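Local coordinates for protein putrescine aminotransferase (Halomonas elongata DSM 2581, PDB 6GWI) that probably catalyses the pyridoxal-phosphate-dependent transfer of an amino group from putrescine or related amines to a keto acid, at residues W57-G62 against S289-I294; E98-L103 against K332-L337; E257-F262 against I283-S288; F262-E267 against I420-L425; D279-A284 against G296-D301. All coordinates share one frame; numbering follows the deposited sequence.

Contact 1: residues W57-G62 against S289-I294; sequences WCVNLG and SGYLPI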
# COMPACT_ATOMS: atom_id res chain seq x y z
N TRP B 57 -6.48 8.50 13.30
CA TRP B 57 -7.42 7.47 13.74
C TRP B 57 -6.75 6.15 14.11
O TRP B 57 -7.42 5.11 14.10
CB TRP B 57 -8.49 7.14 12.69
CG TRP B 57 -9.16 8.25 11.96
CD1 TRP B 57 -8.67 8.95 10.89
CD2 TRP B 57 -10.48 8.76 12.20
NE1 TRP B 57 -9.60 9.87 10.46
CE2 TRP B 57 -10.71 9.78 11.25
CE3 TRP B 57 -11.48 8.47 13.13
CZ2 TRP B 57 -11.90 10.50 11.20
CZ3 TRP B 57 -12.66 9.19 13.08
CH2 TRP B 57 -12.86 10.19 12.13
N CYS B 58 -5.45 6.13 14.41
CA CYS B 58 -4.73 4.86 14.45
C CYS B 58 -3.89 4.60 15.70
O CYS B 58 -3.67 3.42 16.00
CB CYS B 58 -3.83 4.73 13.22
SG CYS B 58 -2.68 6.09 13.00
N VAL B 59 -3.44 5.61 16.43
CA VAL B 59 -2.54 5.39 17.56
C VAL B 59 -3.35 5.05 18.81
O VAL B 59 -3.46 5.86 19.74
CB VAL B 59 -1.62 6.61 17.80
CG1 VAL B 59 -0.58 6.29 18.86
CG2 VAL B 59 -0.95 7.05 16.50
N ASN B 60 -3.89 3.83 18.86
CA ASN B 60 -4.85 3.49 19.90
C ASN B 60 -4.19 3.37 21.26
O ASN B 60 -4.75 3.84 22.27
CB ASN B 60 -5.57 2.19 19.53
CG ASN B 60 -6.57 2.37 18.40
OD1 ASN B 60 -6.73 3.47 17.87
ND2 ASN B 60 -7.25 1.29 18.04
N LEU B 61 -3.02 2.75 21.33
CA LEU B 61 -2.30 2.62 22.60
C LEU B 61 -1.47 3.85 22.95
O LEU B 61 -0.67 3.79 23.89
CB LEU B 61 -1.41 1.38 22.58
CG LEU B 61 -2.15 0.03 22.60
CD1 LEU B 61 -1.13 -1.10 22.64
CD2 LEU B 61 -3.12 -0.07 23.77
N GLY B 62 -1.63 4.95 22.22
CA GLY B 62 -0.90 6.16 22.52
C GLY B 62 0.57 6.07 22.16
O GLY B 62 1.05 5.01 21.75
N SER B 289 -1.59 0.12 16.16
CA SER B 289 -1.54 1.46 16.76
C SER B 289 -0.72 2.41 15.89
O SER B 289 -0.17 3.40 16.38
CB SER B 289 -0.99 1.43 18.19
OG SER B 289 -1.96 0.96 19.11
N GLY B 290 -0.65 2.12 14.59
CA GLY B 290 0.10 2.95 13.67
C GLY B 290 1.60 2.88 13.80
O GLY B 290 2.30 3.57 13.05
N TYR B 291 2.14 2.09 14.73
CA TYR B 291 3.58 2.08 14.95
C TYR B 291 4.34 1.58 13.72
O TYR B 291 5.47 2.01 13.48
CB TYR B 291 3.93 1.23 16.17
CG TYR B 291 3.86 1.99 17.47
CD1 TYR B 291 2.70 2.65 17.86
CD2 TYR B 291 4.96 2.05 18.32
CE1 TYR B 291 2.64 3.34 19.06
CE2 TYR B 291 4.91 2.74 19.51
CZ TYR B 291 3.74 3.38 19.88
OH TYR B 291 3.69 4.07 21.07
N LEU B 292 3.75 0.66 12.95
CA LEU B 292 4.35 0.25 11.69
C LEU B 292 3.23 -0.04 10.71
O LEU B 292 2.13 -0.43 11.12
CB LEU B 292 5.25 -0.99 11.86
CG LEU B 292 6.60 -0.77 12.56
CD1 LEU B 292 7.35 -2.09 12.65
CD2 LEU B 292 7.46 0.28 11.87
N PRO B 293 3.46 0.14 9.41
CA PRO B 293 2.37 -0.04 8.44
C PRO B 293 2.04 -1.51 8.24
O PRO B 293 2.92 -2.34 7.98
CB PRO B 293 2.92 0.58 7.14
CG PRO B 293 4.17 1.27 7.50
CD PRO B 293 4.69 0.64 8.76
N ILE B 294 0.76 -1.83 8.37
CA ILE B 294 0.27 -3.16 8.07
C ILE B 294 -1.25 -3.09 7.96
O ILE B 294 -1.90 -2.34 8.69
CB ILE B 294 0.71 -4.19 9.13
CG1 ILE B 294 0.12 -5.57 8.81
CG2 ILE B 294 0.29 -3.74 10.54
CD1 ILE B 294 0.77 -6.70 9.58

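Contact 2: residues E98-L103 against K332-L337; sequences EKLCDL and KNLELL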
# COMPACT_ATOMS: atom_id res chain seq x y z
N GLU B 98 -3.32 -16.05 13.50
CA GLU B 98 -4.03 -16.78 14.54
C GLU B 98 -4.76 -15.81 15.47
O GLU B 98 -5.97 -15.91 15.68
CB GLU B 98 -3.06 -17.66 15.33
CG GLU B 98 -3.71 -18.42 16.48
CD GLU B 98 -2.71 -19.22 17.29
OE1 GLU B 98 -1.52 -18.84 17.33
OE2 GLU B 98 -3.12 -20.23 17.91
N LYS B 99 -4.02 -14.85 16.04
CA LYS B 99 -4.61 -13.92 16.99
C LYS B 99 -5.74 -13.12 16.35
O LYS B 99 -6.80 -12.95 16.95
CB LYS B 99 -3.52 -12.97 17.51
CG LYS B 99 -3.96 -12.08 18.66
CD LYS B 99 -4.18 -12.89 19.91
CE LYS B 99 -4.35 -12.01 21.13
NZ LYS B 99 -4.66 -12.83 22.34
N LEU B 100 -5.53 -12.64 15.12
CA LEU B 100 -6.53 -11.82 14.46
C LEU B 100 -7.82 -12.59 14.23
O LEU B 100 -8.92 -12.09 14.50
CB LEU B 100 -6.00 -11.31 13.12
CG LEU B 100 -5.48 -9.88 13.03
CD1 LEU B 100 -4.98 -9.64 11.61
CD2 LEU B 100 -6.54 -8.86 13.43
N CYS B 101 -7.71 -13.80 13.68
CA CYS B 101 -8.89 -14.59 13.37
C CYS B 101 -9.60 -15.03 14.64
O CYS B 101 -10.83 -15.18 14.64
CB CYS B 101 -8.50 -15.77 12.50
SG CYS B 101 -7.79 -15.25 10.91
N ASP B 102 -8.86 -15.24 15.73
CA ASP B 102 -9.50 -15.56 17.00
C ASP B 102 -10.32 -14.38 17.53
O ASP B 102 -11.34 -14.59 18.19
CB ASP B 102 -8.45 -15.97 18.03
CG ASP B 102 -7.78 -17.29 17.68
OD1 ASP B 102 -8.15 -17.90 16.66
OD2 ASP B 102 -6.87 -17.71 18.43
N LEU B 103 -9.91 -13.15 17.22
CA LEU B 103 -10.68 -11.98 17.64
C LEU B 103 -11.81 -11.66 16.68
O LEU B 103 -12.77 -10.98 17.08
CB LEU B 103 -9.76 -10.75 17.75
CG LEU B 103 -8.67 -10.78 18.82
CD1 LEU B 103 -7.67 -9.66 18.57
CD2 LEU B 103 -9.28 -10.65 20.21
N LYS B 332 1.86 -7.74 19.00
CA LYS B 332 2.06 -7.25 20.36
C LYS B 332 1.00 -6.21 20.72
O LYS B 332 0.50 -6.19 21.85
CB LYS B 332 3.46 -6.68 20.52
CG LYS B 332 3.88 -6.44 21.97
CD LYS B 332 3.91 -7.77 22.73
CE LYS B 332 4.95 -7.77 23.84
NZ LYS B 332 4.77 -8.94 24.75
N ASN B 333 0.65 -5.36 19.76
CA ASN B 333 -0.40 -4.37 19.98
C ASN B 333 -1.72 -5.04 20.34
O ASN B 333 -2.39 -4.65 21.31
CB ASN B 333 -0.55 -3.49 18.73
CG ASN B 333 -1.70 -2.51 18.84
OD1 ASN B 333 -1.64 -1.56 19.62
ND2 ASN B 333 -2.74 -2.72 18.04
N LEU B 334 -2.12 -6.07 19.58
CA LEU B 334 -3.35 -6.78 19.89
C LEU B 334 -3.28 -7.44 21.27
O LEU B 334 -4.25 -7.40 22.03
CB LEU B 334 -3.65 -7.83 18.82
CG LEU B 334 -3.85 -7.32 17.39
CD1 LEU B 334 -4.08 -8.49 16.46
CD2 LEU B 334 -5.01 -6.34 17.33
N GLU B 335 -2.15 -8.08 21.59
CA GLU B 335 -2.01 -8.73 22.89
C GLU B 335 -2.15 -7.73 24.03
O GLU B 335 -2.74 -8.05 25.07
CB GLU B 335 -0.66 -9.44 22.98
CG GLU B 335 -0.55 -10.69 22.12
CD GLU B 335 0.89 -11.16 21.95
OE1 GLU B 335 1.82 -10.41 22.31
OE2 GLU B 335 1.09 -12.29 21.44
N LEU B 336 -1.60 -6.53 23.86
CA LEU B 336 -1.71 -5.50 24.89
C LEU B 336 -3.14 -4.97 24.98
O LEU B 336 -3.69 -4.84 26.08
CB LEU B 336 -0.74 -4.36 24.59
CG LEU B 336 0.74 -4.69 24.78
CD1 LEU B 336 1.60 -3.58 24.19
CD2 LEU B 336 1.06 -4.90 26.25
N LEU B 337 -3.75 -4.67 23.84
CA LEU B 337 -5.14 -4.20 23.85
C LEU B 337 -6.02 -5.18 24.60
O LEU B 337 -6.91 -4.77 25.36
CB LEU B 337 -5.65 -4.04 22.42
CG LEU B 337 -5.22 -2.80 21.64
CD1 LEU B 337 -5.56 -2.95 20.17
CD2 LEU B 337 -5.87 -1.56 22.22

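Contact 3: residues E257-F262 against I283-S288; sequences EVICGF and IAKGLS. With PLP (pyridoxal-5'-phosphate), chain D.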
# COMPACT_ATOMS: atom_id res chain seq x y z
N GLU B 257 -13.49 -1.90 8.11
CA GLU B 257 -13.18 -1.74 9.53
C GLU B 257 -11.86 -1.01 9.76
O GLU B 257 -11.27 -1.12 10.84
CB GLU B 257 -13.13 -3.10 10.22
CG GLU B 257 -14.45 -3.83 10.24
CD GLU B 257 -15.36 -3.35 11.35
OE1 GLU B 257 -14.94 -2.45 12.12
OE2 GLU B 257 -16.48 -3.88 11.46
N VAL B 258 -11.37 -0.28 8.76
CA VAL B 258 -10.05 0.34 8.86
C VAL B 258 -10.00 1.33 10.03
O VAL B 258 -8.99 1.42 10.73
CB VAL B 258 -9.68 1.01 7.53
CG1 VAL B 258 -8.44 1.88 7.67
CG2 VAL B 258 -9.43 -0.07 6.47
N ILE B 259 -11.08 2.08 10.25
CA ILE B 259 -11.15 2.98 11.41
C ILE B 259 -11.83 2.32 12.60
O ILE B 259 -11.36 2.47 13.74
CB ILE B 259 -11.86 4.29 11.02
CG1 ILE B 259 -10.87 5.24 10.33
CG2 ILE B 259 -12.48 4.95 12.26
CD1 ILE B 259 -11.49 6.54 9.84
N CYS B 260 -12.95 1.62 12.39
CA CYS B 260 -13.74 1.12 13.50
C CYS B 260 -13.11 -0.07 14.20
O CYS B 260 -13.50 -0.40 15.32
CB CYS B 260 -15.14 0.73 13.02
SG CYS B 260 -16.11 2.10 12.33
N GLY B 261 -12.14 -0.73 13.57
CA GLY B 261 -11.55 -1.90 14.18
C GLY B 261 -10.72 -1.57 15.40
O GLY B 261 -10.15 -0.49 15.53
N PHE B 262 -10.68 -2.53 16.33
CA PHE B 262 -9.68 -2.56 17.41
C PHE B 262 -9.92 -1.48 18.47
O PHE B 262 -8.99 -0.85 18.97
CB PHE B 262 -8.28 -2.47 16.80
CG PHE B 262 -8.03 -3.52 15.75
CD1 PHE B 262 -7.88 -4.85 16.11
CD2 PHE B 262 -8.02 -3.19 14.40
CE1 PHE B 262 -7.69 -5.83 15.16
CE2 PHE B 262 -7.83 -4.17 13.44
CZ PHE B 262 -7.66 -5.49 13.82
N ILE B 283 -8.87 -4.02 7.10
CA ILE B 283 -8.39 -3.49 8.36
C ILE B 283 -7.03 -2.85 8.16
O ILE B 283 -6.29 -3.18 7.22
CB ILE B 283 -8.31 -4.59 9.45
CG1 ILE B 283 -7.48 -5.77 8.93
CG2 ILE B 283 -9.70 -5.02 9.88
CD1 ILE B 283 -7.20 -6.82 9.98
N ALA B 284 -6.69 -1.92 9.05
CA ALA B 284 -5.38 -1.28 9.12
C ALA B 284 -5.37 -0.35 10.33
O ALA B 284 -6.00 -0.64 11.35
CB ALA B 284 -5.05 -0.53 7.83
N LYS B 285 -4.68 0.79 10.21
CA LYS B 285 -4.68 1.82 11.25
C LYS B 285 -4.47 1.24 12.64
O LYS B 285 -3.33 0.95 13.02
CB LYS B 285 -5.99 2.63 11.17
CG LYS B 285 -6.01 3.59 9.97
CD LYS B 285 -7.22 4.52 9.97
CE LYS B 285 -7.14 5.59 8.86
NZ LYS B 285 -7.75 5.18 7.55
N GLY B 286 -5.54 1.08 13.42
CA GLY B 286 -5.39 0.62 14.80
C GLY B 286 -4.81 -0.77 14.95
O GLY B 286 -4.41 -1.14 16.06
N LEU B 287 -4.76 -1.54 13.86
CA LEU B 287 -4.19 -2.88 13.89
C LEU B 287 -2.82 -2.91 14.55
O LEU B 287 -2.47 -3.89 15.22
CB LEU B 287 -4.11 -3.41 12.45
CG LEU B 287 -3.41 -4.75 12.21
CD1 LEU B 287 -4.02 -5.85 13.08
CD2 LEU B 287 -3.50 -5.10 10.73
N SER B 288 -2.03 -1.86 14.35
CA SER B 288 -0.68 -1.77 14.89
C SER B 288 -0.49 -0.53 15.75
O SER B 288 0.64 -0.15 16.06
CB SER B 288 0.34 -1.78 13.76
OG SER B 288 0.15 -0.67 12.91
N1 PLP D . -10.93 2.67 4.70
C2 PLP D . -11.28 3.55 5.69
C2A PLP D . -12.64 3.44 6.34
C3 PLP D . -10.39 4.54 6.10
O3 PLP D . -10.76 5.41 7.09
C4 PLP D . -9.12 4.64 5.51
C4A PLP D . -8.01 5.21 6.35
C5 PLP D . -8.79 3.75 4.49
C6 PLP D . -9.69 2.76 4.10
C5A PLP D . -7.44 3.81 3.80
O4P PLP D . -6.41 3.28 4.59
P PLP D . -4.89 3.65 4.21
O1P PLP D . -4.60 3.19 2.80
O2P PLP D . -3.95 2.99 5.20
O3P PLP D . -4.72 5.15 4.29
O HOH W 1 -8.75 -1.72 11.29
O HOH W 2 -8.29 0.48 13.33

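Contact 4: residues F262-E267 against I420-L425; sequences FGRLGE and IISPPL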
# COMPACT_ATOMS: atom_id res chain seq x y z
N PHE B 262 -10.68 -2.53 16.33
CA PHE B 262 -9.68 -2.56 17.41
C PHE B 262 -9.92 -1.48 18.47
O PHE B 262 -8.99 -0.85 18.97
CB PHE B 262 -8.28 -2.47 16.80
CG PHE B 262 -8.03 -3.52 15.75
CD1 PHE B 262 -7.88 -4.85 16.11
CD2 PHE B 262 -8.02 -3.19 14.40
CE1 PHE B 262 -7.69 -5.83 15.16
CE2 PHE B 262 -7.83 -4.17 13.44
CZ PHE B 262 -7.66 -5.49 13.82
N GLY B 263 -11.19 -1.31 18.85
CA GLY B 263 -11.57 -0.63 20.07
C GLY B 263 -12.26 0.70 19.89
O GLY B 263 -12.89 1.19 20.84
N ARG B 264 -12.18 1.29 18.69
CA ARG B 264 -12.62 2.67 18.50
C ARG B 264 -14.02 2.91 19.03
O ARG B 264 -14.27 3.91 19.72
CB ARG B 264 -12.54 3.01 17.00
CG ARG B 264 -12.98 4.42 16.63
CD ARG B 264 -12.25 5.49 17.42
NE ARG B 264 -10.79 5.34 17.40
CZ ARG B 264 -9.96 6.03 18.17
NH1 ARG B 264 -10.43 6.93 19.02
NH2 ARG B 264 -8.65 5.82 18.09
N LEU B 265 -14.95 2.00 18.74
CA LEU B 265 -16.35 2.17 19.12
C LEU B 265 -16.74 1.34 20.34
O LEU B 265 -17.92 1.24 20.65
CB LEU B 265 -17.26 1.79 17.94
CG LEU B 265 -17.01 2.52 16.62
CD1 LEU B 265 -17.98 2.01 15.56
CD2 LEU B 265 -17.14 4.02 16.79
N GLY B 266 -15.77 0.74 21.02
CA GLY B 266 -16.05 -0.11 22.15
C GLY B 266 -16.15 -1.58 21.83
O GLY B 266 -16.52 -2.37 22.71
N GLU B 267 -15.81 -1.98 20.60
CA GLU B 267 -15.79 -3.37 20.20
C GLU B 267 -14.51 -3.61 19.42
O GLU B 267 -13.87 -2.67 18.94
CB GLU B 267 -17.00 -3.73 19.33
CG GLU B 267 -18.33 -3.18 19.83
CD GLU B 267 -18.85 -3.91 21.05
OE1 GLU B 267 -18.44 -5.07 21.26
OE2 GLU B 267 -19.66 -3.32 21.79
N ILE B 420 -14.44 16.78 14.53
CA ILE B 420 -14.32 15.36 14.83
C ILE B 420 -13.13 15.12 15.74
O ILE B 420 -12.10 15.80 15.66
CB ILE B 420 -14.19 14.51 13.53
CG1 ILE B 420 -12.95 14.94 12.74
CG2 ILE B 420 -15.45 14.63 12.68
CD1 ILE B 420 -12.65 14.06 11.54
N ILE B 421 -13.26 14.12 16.62
CA ILE B 421 -12.17 13.67 17.47
C ILE B 421 -12.12 12.15 17.44
O ILE B 421 -13.13 11.48 17.23
CB ILE B 421 -12.30 14.17 18.93
CG1 ILE B 421 -13.64 13.73 19.54
CG2 ILE B 421 -12.17 15.69 18.98
CD1 ILE B 421 -13.66 13.81 21.05
N SER B 422 -10.93 11.61 17.67
CA SER B 422 -10.67 10.18 17.70
C SER B 422 -9.41 9.95 18.53
O SER B 422 -8.37 9.55 17.99
CB SER B 422 -10.51 9.61 16.29
OG SER B 422 -10.16 8.24 16.32
N PRO B 423 -9.46 10.20 19.84
CA PRO B 423 -8.22 10.20 20.64
C PRO B 423 -7.71 8.79 20.88
O PRO B 423 -8.43 7.81 20.62
CB PRO B 423 -8.65 10.86 21.96
CG PRO B 423 -10.13 10.65 22.03
CD PRO B 423 -10.63 10.63 20.62
N PRO B 424 -6.48 8.64 21.35
CA PRO B 424 -5.98 7.31 21.71
C PRO B 424 -6.91 6.64 22.71
O PRO B 424 -7.52 7.30 23.56
CB PRO B 424 -4.60 7.59 22.32
CG PRO B 424 -4.17 8.86 21.64
CD PRO B 424 -5.43 9.67 21.48
N LEU B 425 -7.03 5.32 22.59
CA LEU B 425 -7.94 4.58 23.46
C LEU B 425 -7.44 4.50 24.89
O LEU B 425 -8.20 4.08 25.77
CB LEU B 425 -8.16 3.18 22.90
CG LEU B 425 -8.62 3.13 21.44
CD1 LEU B 425 -9.04 1.72 21.07
CD2 LEU B 425 -9.75 4.12 21.14

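Contact 5: residues D279-A284 against G296-D301; sequences DLMPIA and GVLVGD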
# COMPACT_ATOMS: atom_id res chain seq x y z
N ASP B 279 -18.83 -10.64 4.89
CA ASP B 279 -18.06 -11.65 4.19
C ASP B 279 -16.60 -11.27 4.10
O ASP B 279 -15.73 -12.15 4.05
CB ASP B 279 -18.66 -11.88 2.80
CG ASP B 279 -20.08 -12.41 2.87
OD1 ASP B 279 -20.25 -13.60 3.21
OD2 ASP B 279 -21.02 -11.63 2.61
N LEU B 280 -16.31 -9.97 4.11
CA LEU B 280 -14.94 -9.47 4.07
C LEU B 280 -14.84 -8.24 4.94
O LEU B 280 -15.79 -7.46 5.05
CB LEU B 280 -14.51 -9.14 2.63
CG LEU B 280 -14.64 -10.26 1.60
CD1 LEU B 280 -14.59 -9.69 0.19
CD2 LEU B 280 -13.55 -11.30 1.79
N MET B 281 -13.67 -8.06 5.58
CA MET B 281 -13.43 -6.92 6.44
C MET B 281 -12.00 -6.42 6.23
O MET B 281 -11.04 -7.04 6.70
CB MET B 281 -13.64 -7.26 7.92
CG MET B 281 -15.09 -7.56 8.31
SD MET B 281 -15.32 -7.73 10.10
CE MET B 281 -14.10 -8.98 10.49
N PRO B 282 -11.83 -5.31 5.50
CA PRO B 282 -10.50 -4.69 5.45
C PRO B 282 -10.17 -4.01 6.77
O PRO B 282 -11.04 -3.52 7.49
CB PRO B 282 -10.61 -3.68 4.30
CG PRO B 282 -12.07 -3.42 4.14
CD PRO B 282 -12.80 -4.65 4.61
N ILE B 283 -8.87 -4.02 7.10
CA ILE B 283 -8.39 -3.49 8.36
C ILE B 283 -7.03 -2.85 8.16
O ILE B 283 -6.29 -3.18 7.22
CB ILE B 283 -8.31 -4.59 9.45
CG1 ILE B 283 -7.48 -5.77 8.93
CG2 ILE B 283 -9.70 -5.02 9.88
CD1 ILE B 283 -7.20 -6.82 9.98
N ALA B 284 -6.69 -1.92 9.05
CA ALA B 284 -5.38 -1.28 9.12
C ALA B 284 -5.37 -0.35 10.33
O ALA B 284 -6.00 -0.64 11.35
CB ALA B 284 -5.05 -0.53 7.83
N GLY B 296 -4.85 -5.61 6.14
CA GLY B 296 -5.24 -6.90 5.61
C GLY B 296 -6.73 -6.96 5.38
O GLY B 296 -7.45 -5.98 5.58
N VAL B 297 -7.17 -8.13 4.94
CA VAL B 297 -8.58 -8.43 4.75
C VAL B 297 -8.89 -9.67 5.57
O VAL B 297 -8.28 -10.73 5.35
CB VAL B 297 -8.93 -8.66 3.27
CG1 VAL B 297 -10.43 -8.92 3.11
CG2 VAL B 297 -8.50 -7.47 2.42
N LEU B 298 -9.80 -9.55 6.52
CA LEU B 298 -10.35 -10.71 7.20
C LEU B 298 -11.40 -11.32 6.28
O LEU B 298 -12.34 -10.63 5.86
CB LEU B 298 -10.93 -10.33 8.55
CG LEU B 298 -9.93 -9.76 9.56
CD1 LEU B 298 -10.61 -9.17 10.78
CD2 LEU B 298 -8.93 -10.82 9.98
N VAL B 299 -11.25 -12.60 5.96
CA VAL B 299 -12.00 -13.24 4.89
C VAL B 299 -12.96 -14.24 5.51
O VAL B 299 -12.53 -15.14 6.25
CB VAL B 299 -11.07 -13.92 3.87
CG1 VAL B 299 -11.88 -14.55 2.74
CG2 VAL B 299 -10.05 -12.93 3.33
N GLY B 300 -14.25 -14.10 5.21
CA GLY B 300 -15.24 -15.02 5.72
C GLY B 300 -15.16 -16.37 5.04
O GLY B 300 -14.64 -16.52 3.93
N ASP B 301 -15.74 -17.37 5.72
CA ASP B 301 -15.65 -18.74 5.24
C ASP B 301 -16.25 -18.90 3.85
O ASP B 301 -15.75 -19.70 3.05
CB ASP B 301 -16.36 -19.68 6.22
CG ASP B 301 -15.59 -19.90 7.50
OD1 ASP B 301 -14.36 -19.70 7.50
OD2 ASP B 301 -16.22 -20.29 8.51

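Contact 1: residues W57-G62 against S289-I294
A type I beta turn, Val-59 to Gly-62, closes against the loop that follows the cofactor-bearing lysine, and Ser-289 and Tyr-291 of that loop each take hold of one backbone group of the 57-62 segment. Ser-289 OG receives the N-H of Leu-61 at 3.0 Å and 160°, a nearly straight bond. With OG anti to the carbonyl carbon (chi1 -77°), the hydroxyl reaches the turn and also hydrogen-bonds OD1 of Asn-333, so one small polar group serves two partners in a buried place. The Tyr-291 hydroxyl donates to Gly-62 O at 2.9 Å, lying in the carbonyl plane on a lone pair, and its oxygen is also bonded to the backbone N of Arg-65. A phenylalanine here would probably leave both Gly-62 O and the Arg-65 amide without that partner and the ring edge less firmly fixed. Just before these bonded residues of the turn, the backbones touch directly: Ser-289 CA comes 3.0 Å from Cys-58 O, and Val-59 CA lies 3.3 Å from Ser-289 O, two CA-H...O contacts. Such closeness suits Gly-290, because a CB at that position would come tight against Cys-58 SG and its phi is positive. Val-59 CG1 adds apolar contact with Tyr-291 CE1 at 4.4 Å. Gly-290 O is in turn hydrogen-bonded to His-323 of the second subunit. A loop held in this way just after the PLP lysine, near the dimer interface, is in keeping with the large domain of fold type I aminotransferases.

Contact 2: residues E98-L103 against K332-L337
Glu-335, the flat-ended residue that touches across a contact with no aromatic ring in either segment, meets Lys-99 through aliphatic carbon, its CG lying 4.1 Å from Lys-99 CE. Their charged ends stay apart, Lys-99 NZ standing 5.8 Å from Glu-335 OE2, and the ammonium forms a salt bridge with Glu-338, almost one turn further along. The lysine reaches along the neighbouring helix because CG is anti to the backbone N while the chain bends at chi2 (69°). A long, flexible residue suits this partly exposed place, where methylenes can pack and the charge can still find a carboxylate. The arrangement is a helix pair in the cofactor-binding part of a class III aminotransferase: helices 91-103 and 324-339 run in broadly the same direction, the short segments at 42° to each other with axes 10.6 Å apart at closest. Leu-334 spans that gap, a branched leucine being bulky enough to bridge widely spaced axes. Leu-100 and Leu-334 cross at about a right angle, branch against branch, and both also touch the Phe-262 ring. Leu-334 CD1 faces three residues of the other helix, meeting Leu-100 CD2 at 3.9 Å, Lys-99 CG at 4.2 Å and Leu-103 CD1 at 4.3 Å.

Contact 3: residues E257-F262 against I283-S288
Lys-285 is covalently joined to the cofactor, its NZ 1.2 Å from C4A of pyridoxal-5'-phosphate, and on the way there its chain crosses the side chain of Val-258 at about a right angle. A bend at chi4 (89°) turns NZ to C4A. This linkage is the internal aldimine of the fold type I PLP enzymes. Val-258 lies against one face of the pyridine ring, with CB 3.5 Å from N1; a beta-branched residue suits the spot, its methyls giving a compact apolar surface against the ring while CG1 touches the lysine. Ile-259 CG1 flanks the lysine chain at CD and its CD1 reaches the cofactor's O3. The apolar half of the contact is built on Phe-262. Leu-287 CA sits over one face of its ring in a CH-pi contact, 4.1 Å from the centroid, and Leu-287 CD1 is 3.7 Å from Phe-262 CZ. Ile-283 comes to the ring edge instead, CB 4.0 Å from Phe-262 CE2. An alanine in place of Phe-262 would probably open a gap between Ile-283 and Leu-287 and leave Leu-100 and Leu-334, which also touch the ring, without their shared support. The backbones are joined through two waters, not directly. One water accepts from Ala-284 N at 3.0 Å and bonds Glu-257 O. A second accepts from Gly-286 N at 2.8 Å and bonds both Val-258 O, at 2.9 Å, and Gly-261 O.

Contact 4: residues F262-E267 against I420-L425
Hydrogen bonding rests on Arg-264, whose guanidinium is directed at the backbone of Pro-423. NH1 donates to Pro-423 O at 2.7 Å and 160°, the oxygen lying near the guanidinium plane; NH2 adds a weak bond to the same atom at 3.2 Å. Bends at chi2 and chi3 (54° and 51°) fold the chain so that this end faces the 420-425 segment. Arginine suits the place because its several N-H groups can satisfy more than one buried carbonyl: NH1 also reaches Leu-375 O, and NH2 weakly Asn-60 OD1. Packing over the faces comes next. Leu-425 CD2 lies over the centre of one face, 3.5 Å from Arg-264 CZ, and Ser-422 CB lies off-centre over the opposite face, so the group is sandwiched, which limits its rotation. The other leucine branch goes to the backbone, Leu-425 CD1 lying 3.3 Å from Phe-262 O and 3.6 Å from Gly-263 C. At Gly-263 a CB would collide with that methyl, and at these backbone angles it would also be jammed against the preceding carbonyl oxygen. This residue begins a type I turn that ends at Gly-266, whose N bonds Gly-263 O at 2.9 Å. The contact ties the loop after strand 252-255 of the parallel sheet to the loop just after strand 418-421 of the C-terminal antiparallel sheet, with helix 342-359 touching Leu-425 and Trp-57 packed on Ser-422.

Contact 5: residues D279-A284 against G296-D301
Gly-300 N donates to Asp-279 O at 2.7 Å and 152°, the shortest of the five backbone bonds that join these strands. Glycine fits because a CB at Gly-300 would collide with that same oxygen, and the residue is also the N-cap of helix 301-311. Further along, Met-281 and Leu-298 form a hydrogen-bonded pair with Leu-298 N 2.8 Å from Met-281 O, and Ile-283 and Gly-296 form another, Ile-283 N lying 2.9 Å from Gly-296 O. The two strands are the arms of a hairpin, antiparallel at 164°. Because strand 280-283 is also bonded through Leu-280 and Pro-282 to strand 252-255 and its continuation, the hairpin extends the central sheet of the large domain, in which strand 295-300 is the antiparallel member, as in fold type I PLP enzymes. On one face Leu-280 lies alongside Val-299, CD2 to CG1 3.8 Å, and Leu-280 CB touches Val-297 CG1; Leu-280, Pro-282 and Val-297 meet helix 117-134, while Val-299 packs on Leu-16 of the second subunit. Pro-282, without an N-H, sits in a non-hydrogen-bonded pair with Val-297, where strand 295-300 asks for none. On the other face Met-281 bends at chi3 (-54°), which brings CE 3.5 Å from Leu-298 CD1. Ile-283 CD1 reaches Leu-298 CG at 4.0 Å, while its CG1 leans over Gly-296, 3.4 Å from the carbonyl oxygen.

Contact 3 is the hub, since it holds the lysine bonded to pyridoxal-5'-phosphate and touches all the others. Contact 5 runs into it through shared Ile-283 and Ala-284, with the side chain of Pro-282 about 6 Å from the cofactor. Contact 4 shares Phe-262 with it; the side chain of Ser-422 there is about 10 Å from the cofactor. Contact 1, centred about 8 Å from the centre of contact 3, lays Cys-58 against Lys-285. Contact 2 backs the hub with Asn-333 ND2, 3.1 Å from Leu-287 O, and meets contact 1 where Leu-337 CD2 lies 3.5 Å from Leu-61 CD2. Contacts 4 and 5 stand about 20 Å apart, centre to centre.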